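Dimeric protein of unknown function and ferredoxin-like fold (Bacteroides fragilis, PDB 3FMB) is of unknown function but forms a dimer of ferredoxin-like subunits that belong to the stress-responsive A/B barrel family. Local coordinates at residues F27-D32 with L39-S44; K46-A51 with V98-I103; V64-N69 with W74-Y79. All blocks are in the same frame, centred on the assembly; numbering follows the deposited sequence. Where two conformers were deposited one is given.

Contact 1: F27-D32 with L39-S44; sequences FKLRDD and LVVMNS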
loop_
_atom_site.group_PDB
_atom_site.type_symbol
_atom_site.label_atom_id
_atom_site.label_comp_id
_atom_site.label_asym_id
_atom_site.label_seq_id
_atom_site.Cartn_x
_atom_site.Cartn_y
_atom_site.Cartn_z
ATOM N N PHE A 27 -5.604 2.274 -5.041
ATOM C CA PHE A 27 -6.466 2.975 -5.967
ATOM C C PHE A 27 -7.638 3.685 -5.253
ATOM O O PHE A 27 -8.260 3.152 -4.311
ATOM C CB PHE A 27 -7.073 2.003 -6.986
ATOM C CG PHE A 27 -6.076 1.308 -7.834
ATOM C CD1 PHE A 27 -5.621 1.887 -9.005
ATOM C CD2 PHE A 27 -5.600 0.052 -7.462
ATOM C CE1 PHE A 27 -4.670 1.230 -9.810
ATOM C CE2 PHE A 27 -4.670 -0.609 -8.267
ATOM C CZ PHE A 27 -4.231 -0.036 -9.423
ATOM N N LYS A 28 -7.984 4.843 -5.796
ATOM C CA LYS A 28 -9.161 5.605 -5.404
ATOM C C LYS A 28 -10.017 5.823 -6.650
ATOM O O LYS A 28 -9.563 6.281 -7.705
ATOM C CB LYS A 28 -8.727 6.927 -4.774
ATOM C CG LYS A 28 -9.903 7.760 -4.252
ATOM C CD LYS A 28 -9.417 8.943 -3.379
ATOM C CE LYS A 28 -10.572 9.831 -2.962
ATOM N NZ LYS A 28 -10.289 10.580 -1.681
ATOM N N LEU A 29 -11.286 5.519 -6.524
ATOM C CA LEU A 29 -12.200 5.680 -7.610
ATOM C C LEU A 29 -12.830 7.052 -7.488
ATOM O O LEU A 29 -12.897 7.616 -6.386
ATOM C CB LEU A 29 -13.262 4.591 -7.560
ATOM C CG LEU A 29 -12.741 3.149 -7.655
ATOM C CD1 LEU A 29 -14.037 2.283 -7.653
ATOM C CD2 LEU A 29 -11.842 2.909 -8.877
ATOM N N ARG A 30 -13.312 7.593 -8.600
ATOM C CA ARG A 30 -13.909 8.945 -8.589
ATOM C C ARG A 30 -15.077 9.048 -7.611
ATOM O O ARG A 30 -15.946 8.180 -7.563
ATOM C CB ARG A 30 -14.411 9.376 -9.977
ATOM C CG ARG A 30 -13.384 9.439 -11.054
ATOM C CD ARG A 30 -14.002 9.959 -12.348
ATOM N NE ARG A 30 -14.713 8.896 -13.051
ATOM C CZ ARG A 30 -16.035 8.778 -13.146
ATOM N NH1 ARG A 30 -16.850 9.667 -12.596
ATOM N NH2 ARG A 30 -16.541 7.759 -13.821
ATOM N N ASP A 31 -15.103 10.152 -6.869
ATOM C CA ASP A 31 -16.095 10.385 -5.841
ATOM C C ASP A 31 -17.540 10.264 -6.347
ATOM O O ASP A 31 -18.408 9.752 -5.656
ATOM C CB ASP A 31 -15.901 11.782 -5.245
ATOM C CG ASP A 31 -14.755 11.865 -4.274
ATOM O OD1 ASP A 31 -14.341 10.828 -3.699
ATOM O OD2 ASP A 31 -14.270 13.010 -4.068
ATOM N N ASP A 32 -17.785 10.727 -7.560
ATOM C CA ASP A 32 -19.134 10.759 -8.090
ATOM C C ASP A 32 -19.642 9.447 -8.700
ATOM O O ASP A 32 -20.763 9.399 -9.173
ATOM C CB ASP A 32 -19.254 11.909 -9.109
ATOM C CG ASP A 32 -18.407 11.700 -10.384
ATOM O OD1 ASP A 32 -17.722 10.675 -10.571
ATOM O OD2 ASP A 32 -18.426 12.610 -11.233
ATOM N N LEU A 39 -18.752 -0.720 -6.218
ATOM C CA LEU A 39 -18.705 -2.086 -5.700
ATOM C C LEU A 39 -18.505 -3.147 -6.791
ATOM O O LEU A 39 -17.734 -4.076 -6.605
ATOM C CB LEU A 39 -19.942 -2.380 -4.855
ATOM C CG LEU A 39 -19.985 -3.755 -4.182
ATOM C CD1 LEU A 39 -18.765 -3.927 -3.261
ATOM C CD2 LEU A 39 -21.286 -3.927 -3.424
ATOM N N VAL A 40 -19.218 -3.010 -7.916
ATOM C CA VAL A 40 -19.099 -3.924 -9.037
ATOM C C VAL A 40 -17.664 -3.925 -9.554
ATOM O O VAL A 40 -17.065 -4.985 -9.750
ATOM C CB VAL A 40 -20.099 -3.569 -10.186
ATOM C CG1 VAL A 40 -19.718 -4.286 -11.532
ATOM C CG2 VAL A 40 -21.556 -3.875 -9.732
ATOM N N VAL A 41 -17.135 -2.733 -9.766
ATOM C CA VAL A 41 -15.755 -2.563 -10.200
ATOM C C VAL A 41 -14.741 -3.161 -9.219
ATOM O O VAL A 41 -13.845 -3.892 -9.630
ATOM C CB VAL A 41 -15.455 -1.069 -10.430
ATOM C CG1 VAL A 41 -13.930 -0.835 -10.612
ATOM C CG2 VAL A 41 -16.249 -0.562 -11.659
HETATM N N MSE A 42 -14.901 -2.838 -7.928
HETATM C CA MSE A 42 -14.017 -3.360 -6.871
HETATM C C MSE A 42 -13.998 -4.883 -6.833
HETATM O O MSE A 42 -12.925 -5.493 -6.846
HETATM C CB MSE A 42 -14.442 -2.788 -5.513
HETATM C CG MSE A 42 -14.130 -1.281 -5.372
HETATM SE SE MSE A 42 -15.066 -0.408 -3.980
HETATM C CE MSE A 42 -14.328 -1.297 -2.417
ATOM N N ASN A 43 -15.178 -5.495 -6.799
ATOM C CA ASN A 43 -15.305 -6.954 -6.809
ATOM C C ASN A 43 -14.712 -7.554 -8.091
ATOM O O ASN A 43 -13.920 -8.506 -8.041
ATOM C CB ASN A 43 -16.774 -7.383 -6.618
ATOM C CG ASN A 43 -17.280 -7.212 -5.180
ATOM O OD1 ASN A 43 -16.513 -7.197 -4.243
ATOM N ND2 ASN A 43 -18.599 -7.118 -5.023
ATOM N N SER A 44 -15.055 -6.994 -9.240
ATOM C CA SER A 44 -14.565 -7.537 -10.502
ATOM C C SER A 44 -13.029 -7.497 -10.596
ATOM O O SER A 44 -12.405 -8.476 -11.021
ATOM C CB SER A 44 -15.188 -6.814 -11.697
ATOM O OG SER A 44 -16.547 -7.140 -11.779
#
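Leu29, the last residue of strand 21-29, meets helix 35-50 through a single methyl group. Its CD1 stands 4.2 Å from Met42 CG and 4.3 Å from Val41 CG1, so one carbon serves both helix residues. Those two carbons, Val41 CG1 and Met42 CG, are themselves 5.3 Å apart, and the methyl is received across the gap between them. The torsions of Leu29 explain why CD1 does the touching: with chi2 at -177° it is the branch that continues the line from CA through CB and CG, and it therefore projects furthest toward the helix. The CB of Val41 also points toward the strand, and CG1 is the branch that closes the distance. Met42, a selenomethionine here, lies more to the flank of the contact; its CG touches Leu29, while SE stays 4.7 Å from Leu29 CD1.

The interaction is apolar, and the separations show light van der Waals contact. The backbones are well apart, with 9.3 Å between Leu29 CA and Met42 CA, which leaves room for a layer of side chains between strand end and helix. Neighbours complete that layer. Thr107 touches both Leu29 and Val41, and Leu104 also packs on Val41, while Met42 reaches on to Ile76 of the neighbouring strand and Leu66 of the strand beyond it.

Only six residues separate the two segments, so the helix turns back over the strand that precedes it. Leu29 thus closes one end of the helix-to-sheet core in the first beta-alpha unit of a ferredoxin-like fold, the opening half of its split beta-alpha-beta crossover.

Contact 2: K46-A51 with V98-I103; sequences KEAIEA and VAAGKI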
loop_
_atom_site.group_PDB
_atom_site.type_symbol
_atom_site.label_atom_id
_atom_site.label_comp_id
_atom_site.label_asym_id
_atom_site.label_seq_id
_atom_site.Cartn_x
_atom_site.Cartn_y
_atom_site.Cartn_z
ATOM N N LYS A 46 -10.854 -7.294 -7.996
ATOM C CA LYS A 46 -10.305 -8.253 -7.014
ATOM C C LYS A 46 -10.267 -9.664 -7.599
ATOM O O LYS A 46 -9.233 -10.329 -7.520
ATOM C CB LYS A 46 -11.126 -8.261 -5.730
ATOM C CG LYS A 46 -10.771 -9.355 -4.705
ATOM C CD LYS A 46 -11.475 -9.049 -3.386
ATOM C CE LYS A 46 -11.384 -10.168 -2.412
ATOM N NZ LYS A 46 -10.035 -10.260 -2.013
ATOM N N GLU A 47 -11.387 -10.103 -8.173
ATOM C CA GLU A 47 -11.481 -11.427 -8.798
ATOM C C GLU A 47 -10.470 -11.607 -9.929
ATOM O O GLU A 47 -9.855 -12.665 -10.040
ATOM C CB GLU A 47 -12.894 -11.666 -9.342
ATOM C CG GLU A 47 -13.151 -13.078 -9.851
ATOM C CD GLU A 47 -14.455 -13.191 -10.639
ATOM O OE1 GLU A 47 -15.294 -14.040 -10.275
ATOM O OE2 GLU A 47 -14.642 -12.428 -11.624
ATOM N N ALA A 48 -10.323 -10.580 -10.767
ATOM C CA ALA A 48 -9.449 -10.642 -11.947
ATOM C C ALA A 48 -7.975 -10.708 -11.542
ATOM O O ALA A 48 -7.217 -11.507 -12.104
ATOM C CB ALA A 48 -9.713 -9.438 -12.887
ATOM N N ILE A 49 -7.583 -9.879 -10.573
ATOM C CA ILE A 49 -6.203 -9.893 -10.065
ATOM C C ILE A 49 -5.854 -11.212 -9.397
ATOM O O ILE A 49 -4.778 -11.790 -9.624
ATOM C CB ILE A 49 -5.928 -8.725 -9.100
ATOM C CG1 ILE A 49 -5.995 -7.379 -9.861
ATOM C CG2 ILE A 49 -4.554 -8.919 -8.402
ATOM C CD1 ILE A 49 -4.873 -7.128 -10.970
ATOM N N GLU A 50 -6.777 -11.722 -8.592
ATOM C CA GLU A 50 -6.523 -12.918 -7.827
ATOM C C GLU A 50 -6.469 -14.199 -8.706
ATOM O O GLU A 50 -5.882 -15.178 -8.291
ATOM C CB GLU A 50 -7.483 -12.977 -6.623
ATOM C CG GLU A 50 -7.104 -11.845 -5.619
ATOM C CD GLU A 50 -7.890 -11.822 -4.305
ATOM O OE1 GLU A 50 -8.936 -12.481 -4.237
ATOM O OE2 GLU A 50 -7.442 -11.147 -3.329
ATOM N N ALA A 51 -6.986 -14.133 -9.936
ATOM C CA ALA A 51 -6.881 -15.209 -10.923
ATOM C C ALA A 51 -5.551 -15.216 -11.697
ATOM O O ALA A 51 -5.265 -16.167 -12.427
ATOM C CB ALA A 51 -8.038 -15.157 -11.911
ATOM N N VAL A 98 -3.142 -6.501 -17.886
ATOM C CA VAL A 98 -3.700 -5.314 -18.539
ATOM C C VAL A 98 -5.223 -5.379 -18.568
ATOM O O VAL A 98 -5.898 -4.370 -18.260
ATOM C CB VAL A 98 -3.123 -5.124 -19.958
ATOM C CG1 VAL A 98 -3.882 -4.040 -20.740
ATOM C CG2 VAL A 98 -1.600 -4.777 -19.904
ATOM N N ALA A 99 -5.782 -6.545 -18.921
ATOM C CA ALA A 99 -7.253 -6.716 -18.899
ATOM C C ALA A 99 -7.831 -6.454 -17.505
ATOM O O ALA A 99 -8.877 -5.791 -17.379
ATOM C CB ALA A 99 -7.661 -8.100 -19.387
ATOM N N ALA A 100 -7.179 -6.981 -16.463
ATOM C CA ALA A 100 -7.619 -6.764 -15.071
ATOM C C ALA A 100 -7.626 -5.263 -14.748
ATOM O O ALA A 100 -8.599 -4.721 -14.191
ATOM C CB ALA A 100 -6.712 -7.515 -14.093
ATOM N N GLY A 101 -6.542 -4.593 -15.118
ATOM C CA GLY A 101 -6.385 -3.152 -14.902
ATOM C C GLY A 101 -7.455 -2.323 -15.607
ATOM O O GLY A 101 -7.940 -1.324 -15.054
ATOM N N LYS A 102 -7.844 -2.757 -16.804
ATOM C CA LYS A 102 -8.871 -2.041 -17.574
ATOM C C LYS A 102 -10.214 -2.011 -16.877
ATOM O O LYS A 102 -11.028 -1.104 -17.124
ATOM C CB LYS A 102 -9.035 -2.613 -18.996
ATOM C CG LYS A 102 -8.019 -2.062 -19.927
ATOM C CD LYS A 102 -8.206 -2.535 -21.360
ATOM C CE LYS A 102 -6.923 -2.240 -22.201
ATOM N NZ LYS A 102 -6.842 -3.058 -23.457
ATOM N N ILE A 103 -10.457 -2.983 -16.002
ATOM C CA ILE A 103 -11.702 -3.006 -15.195
ATOM C C ILE A 103 -11.899 -1.649 -14.451
ATOM O O ILE A 103 -13.027 -1.172 -14.292
ATOM C CB ILE A 103 -11.729 -4.210 -14.245
ATOM C CG1 ILE A 103 -11.841 -5.534 -15.024
ATOM C CG2 ILE A 103 -12.920 -4.149 -13.216
ATOM C CD1 ILE A 103 -11.522 -6.736 -14.164
#
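Ala48 and Ala100 bring two helices close together: their CA atoms are 5.3 Å apart, and the methyls meet at 3.8 Å between Ala48 CB and Ala100 CB. Both CB atoms point across the contact, and neither side chain extends further, which permits so near an approach of the backbones. Larger side chains fill in beside this pair. Ile103 sends its CD1 against Ala48 CB at 3.5 Å, tighter than usual for two carbons. Ile49 does the same from helix 35-50, its CD1 lying 3.6 Å from Ala100 CB. Ala48 CB sits in the hollow between Ala100 CB and Ile103 CD1, and Ala100 CB in the one between Ala48 CB and Ile49 CD1; the four carbons zigzag with near right-angled turns.

This is helix-on-helix packing on the helical side of the ferredoxin-like alpha/beta sandwich, where helix 35-50 and helix 95-102 lie over the antiparallel sheet. The two isoleucines reach the alanines by different shapes. In Ile103 the CG1 arm is extended (chi2 166°), carrying CD1 straight out to the neighbouring methyl; in Ile49 the arm is bent at chi2 (-66°), and the CD1 end approaches the other helix although CB does not head for it. Ile49 also packs on Ile62 and Val64 of the sheet.

Lys46 turns its CB away from helix 95-102 and pairs one helical turn on with Glu50, Lys46 NZ lying 3.0 Å from Glu50 OE2 on the carboxylate's syn side and 33° out of its plane. The same NZ also bonds Val64 O, and the same OE2 accepts Val64 N.

Contact 3: V64-N69 with W74-Y79; sequences VGLNMN and WNIALY. With EDO (1,2-ethanediol), chain D.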
loop_
_atom_site.group_PDB
_atom_site.type_symbol
_atom_site.label_atom_id
_atom_site.label_comp_id
_atom_site.label_asym_id
_atom_site.label_seq_id
_atom_site.Cartn_x
_atom_site.Cartn_y
_atom_site.Cartn_z
ATOM N N VAL A 64 -5.775 -8.704 -3.347
ATOM C CA VAL A 64 -6.467 -7.415 -3.422
ATOM C C VAL A 64 -7.331 -7.257 -2.173
ATOM O O VAL A 64 -8.124 -8.146 -1.856
ATOM C CB VAL A 64 -7.307 -7.290 -4.709
ATOM C CG1 VAL A 64 -8.230 -6.062 -4.646
ATOM C CG2 VAL A 64 -6.348 -7.245 -5.925
ATOM N N GLY A 65 -7.159 -6.125 -1.509
ATOM C CA GLY A 65 -7.924 -5.766 -0.332
ATOM C C GLY A 65 -8.884 -4.638 -0.646
ATOM O O GLY A 65 -8.538 -3.667 -1.277
ATOM N N LEU A 66 -10.124 -4.801 -0.210
ATOM C CA LEU A 66 -11.141 -3.761 -0.369
ATOM C C LEU A 66 -11.342 -3.041 0.976
ATOM O O LEU A 66 -11.513 -3.684 2.017
ATOM C CB LEU A 66 -12.449 -4.394 -0.906
ATOM C CG LEU A 66 -12.370 -5.142 -2.244
ATOM C CD1 LEU A 66 -13.775 -5.547 -2.680
ATOM C CD2 LEU A 66 -11.627 -4.230 -3.266
ATOM N N ASN A 67 -11.228 -1.705 0.969
ATOM C CA ASN A 67 -11.248 -0.949 2.178
ATOM C C ASN A 67 -12.489 -1.162 3.041
ATOM O O ASN A 67 -13.616 -1.099 2.550
ATOM C CB ASN A 67 -11.135 0.530 1.862
ATOM C CG ASN A 67 -11.129 1.365 3.104
ATOM O OD1 ASN A 67 -10.319 1.145 4.003
ATOM N ND2 ASN A 67 -12.078 2.283 3.194
HETATM N N MSE A 68 -12.272 -1.364 4.329
HETATM C CA MSE A 68 -13.379 -1.549 5.282
HETATM C C MSE A 68 -13.345 -0.551 6.435
HETATM O O MSE A 68 -14.011 -0.761 7.460
HETATM C CB MSE A 68 -13.432 -2.993 5.794
HETATM C CG MSE A 68 -12.125 -3.629 6.139
HETATM SE SE MSE A 68 -11.192 -2.949 7.658
HETATM C CE MSE A 68 -12.090 -3.962 9.090
ATOM N N ASN A 69 -12.511 0.486 6.293
ATOM C CA ASN A 69 -12.484 1.626 7.188
ATOM C C ASN A 69 -13.152 2.880 6.576
ATOM O O ASN A 69 -12.646 3.509 5.678
ATOM C CB ASN A 69 -11.058 1.922 7.613
ATOM C CG ASN A 69 -10.972 2.961 8.716
ATOM O OD1 ASN A 69 -11.961 3.633 9.061
ATOM N ND2 ASN A 69 -9.794 3.085 9.297
ATOM N N TRP A 74 -9.513 5.770 0.153
ATOM C CA TRP A 74 -9.033 4.955 -0.950
ATOM C C TRP A 74 -9.754 3.640 -0.873
ATOM O O TRP A 74 -10.127 3.188 0.216
ATOM C CB TRP A 74 -7.506 4.788 -0.909
ATOM C CG TRP A 74 -6.843 6.120 -1.207
ATOM C CD1 TRP A 74 -6.964 7.281 -0.512
ATOM C CD2 TRP A 74 -5.993 6.408 -2.320
ATOM N NE1 TRP A 74 -6.262 8.287 -1.127
ATOM C CE2 TRP A 74 -5.645 7.776 -2.238
ATOM C CE3 TRP A 74 -5.523 5.657 -3.382
ATOM C CZ2 TRP A 74 -4.801 8.397 -3.177
ATOM C CZ3 TRP A 74 -4.721 6.273 -4.327
ATOM C CH2 TRP A 74 -4.349 7.635 -4.210
ATOM N N ASN A 75 -10.039 3.051 -2.025
ATOM C CA ASN A 75 -10.965 1.914 -2.074
ATOM C C ASN A 75 -10.329 0.534 -2.197
ATOM O O ASN A 75 -10.875 -0.461 -1.723
ATOM C CB ASN A 75 -11.981 2.047 -3.256
ATOM C CG ASN A 75 -12.465 3.472 -3.477
ATOM O OD1 ASN A 75 -11.792 4.249 -4.115
ATOM N ND2 ASN A 75 -13.628 3.785 -2.991
ATOM N N ILE A 76 -9.203 0.473 -2.867
ATOM C CA ILE A 76 -8.615 -0.777 -3.280
ATOM C C ILE A 76 -7.107 -0.796 -2.984
ATOM O O ILE A 76 -6.388 0.181 -3.309
ATOM C CB ILE A 76 -8.789 -1.013 -4.828
ATOM C CG1 ILE A 76 -10.276 -1.023 -5.267
ATOM C CG2 ILE A 76 -8.032 -2.321 -5.230
ATOM C CD1 ILE A 76 -10.448 -0.901 -6.846
ATOM N N ALA A 77 -6.631 -1.912 -2.423
ATOM C CA ALA A 77 -5.210 -2.135 -2.204
ATOM C C ALA A 77 -4.810 -3.389 -2.983
ATOM O O ALA A 77 -5.531 -4.398 -2.948
ATOM C CB ALA A 77 -4.906 -2.350 -0.723
ATOM N N LEU A 78 -3.666 -3.319 -3.663
ATOM C CA LEU A 78 -3.025 -4.482 -4.249
ATOM C C LEU A 78 -1.682 -4.661 -3.544
ATOM O O LEU A 78 -0.859 -3.734 -3.471
ATOM C CB LEU A 78 -2.822 -4.245 -5.736
ATOM C CG LEU A 78 -2.291 -5.446 -6.544
ATOM C CD1 LEU A 78 -2.947 -5.379 -7.956
ATOM C CD2 LEU A 78 -0.727 -5.389 -6.592
ATOM N N TYR A 79 -1.499 -5.828 -2.972
ATOM C CA TYR A 79 -0.288 -6.170 -2.276
ATOM C C TYR A 79 0.305 -7.373 -2.982
ATOM O O TYR A 79 -0.368 -8.379 -3.151
ATOM C CB TYR A 79 -0.602 -6.483 -0.814
ATOM C CG TYR A 79 0.587 -7.028 -0.055
ATOM C CD1 TYR A 79 1.546 -6.163 0.495
ATOM C CD2 TYR A 79 0.798 -8.406 0.059
ATOM C CE1 TYR A 79 2.669 -6.667 1.168
ATOM C CE2 TYR A 79 1.929 -8.906 0.733
ATOM C CZ TYR A 79 2.855 -8.025 1.276
ATOM O OH TYR A 79 3.944 -8.515 1.950
HETATM C C1 EDO D . -14.579 4.929 1.189
HETATM O O1 EDO D . -14.422 4.817 2.596
HETATM C C2 EDO D . -13.419 4.210 0.499
HETATM O O2 EDO D . -13.500 2.804 0.656
#
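Val64 holds CG1 anti to its backbone N (chi1 169°), which places that methyl 3.8 Å from Ile76 CG2 on the facing strand. The other branch of Ile76, CG1, runs alongside Leu66, whose CD2 comes to 4.0 Å from Ile76 CG1. One Ile76 side chain is thus shared by two residues of strand 61-66, on the sheet face that Ile49, Met42 and Phe45 of helix 35-50 cover.

Main-chain bonds set the register. Gly65 and Ala77 form a hydrogen-bonded antiparallel pair, with Gly65 N to Ala77 O and Ala77 N to Gly65 O both at 2.8 Å. Val64 with Leu78, and Leu66 with Ile76, are the non-hydrogen-bonded pairs on either side. The ladder gains a rung beyond the strand: Asn67 N to Asn75 O is 3.0 Å and nearly straight at 174°, although the donor stands above the carbonyl plane.

In Asn67 chi1 of -179° swings the amide over toward Asn69. Asn67 ND2 donates to Asn69 O (2.8 Å) and to O2 of an ethanediol (3.0 Å), probably from the crystallisation liquor. Asn67 OD1 accepts a weak bond from Asn69 N, an Asx turn, and also bonds Asp115 N of the second subunit, so the amide helps join turn and dimer interface. Just before strand 76-82, on the side of strand 21-29, Asn75 OD1 accepts a hydrogen bond from Leu29 N, and Asn75 with Ile76 facing Phe27 makes a classic beta bulge. Tyr79 stacks on Tyr79 of the second subunit, and the looped end of the hairpin also lies against that subunit. The antiparallel pairing belongs to the hairpin of the second and third strands of a ferredoxin-like fold, with 61-66 at the edge of the chain's sheet.

How the contacts relate
Helix 35-50 serves both contact 1 and contact 2: its 39-44 part faces the end of strand 21-29, its 46-51 part faces helix 95-102, and Ile103 bridges them by packing on the carbonyls of Val41 and Ser44. Contacts 1 and 3 are buried and contact 2 is partly so. Chemistry follows place: the two helix contacts are apolar side-chain packing, whereas contact 3 adds backbone bonds between strands and, unlike the others, touches the second subunit. Contact 3 meets contact 1 through neighbouring strands, where Phe27 N lies 2.8 Å from Ile76 O, and contact 2 through Ile49 CG2, 3.5 Å from Val64 CG2.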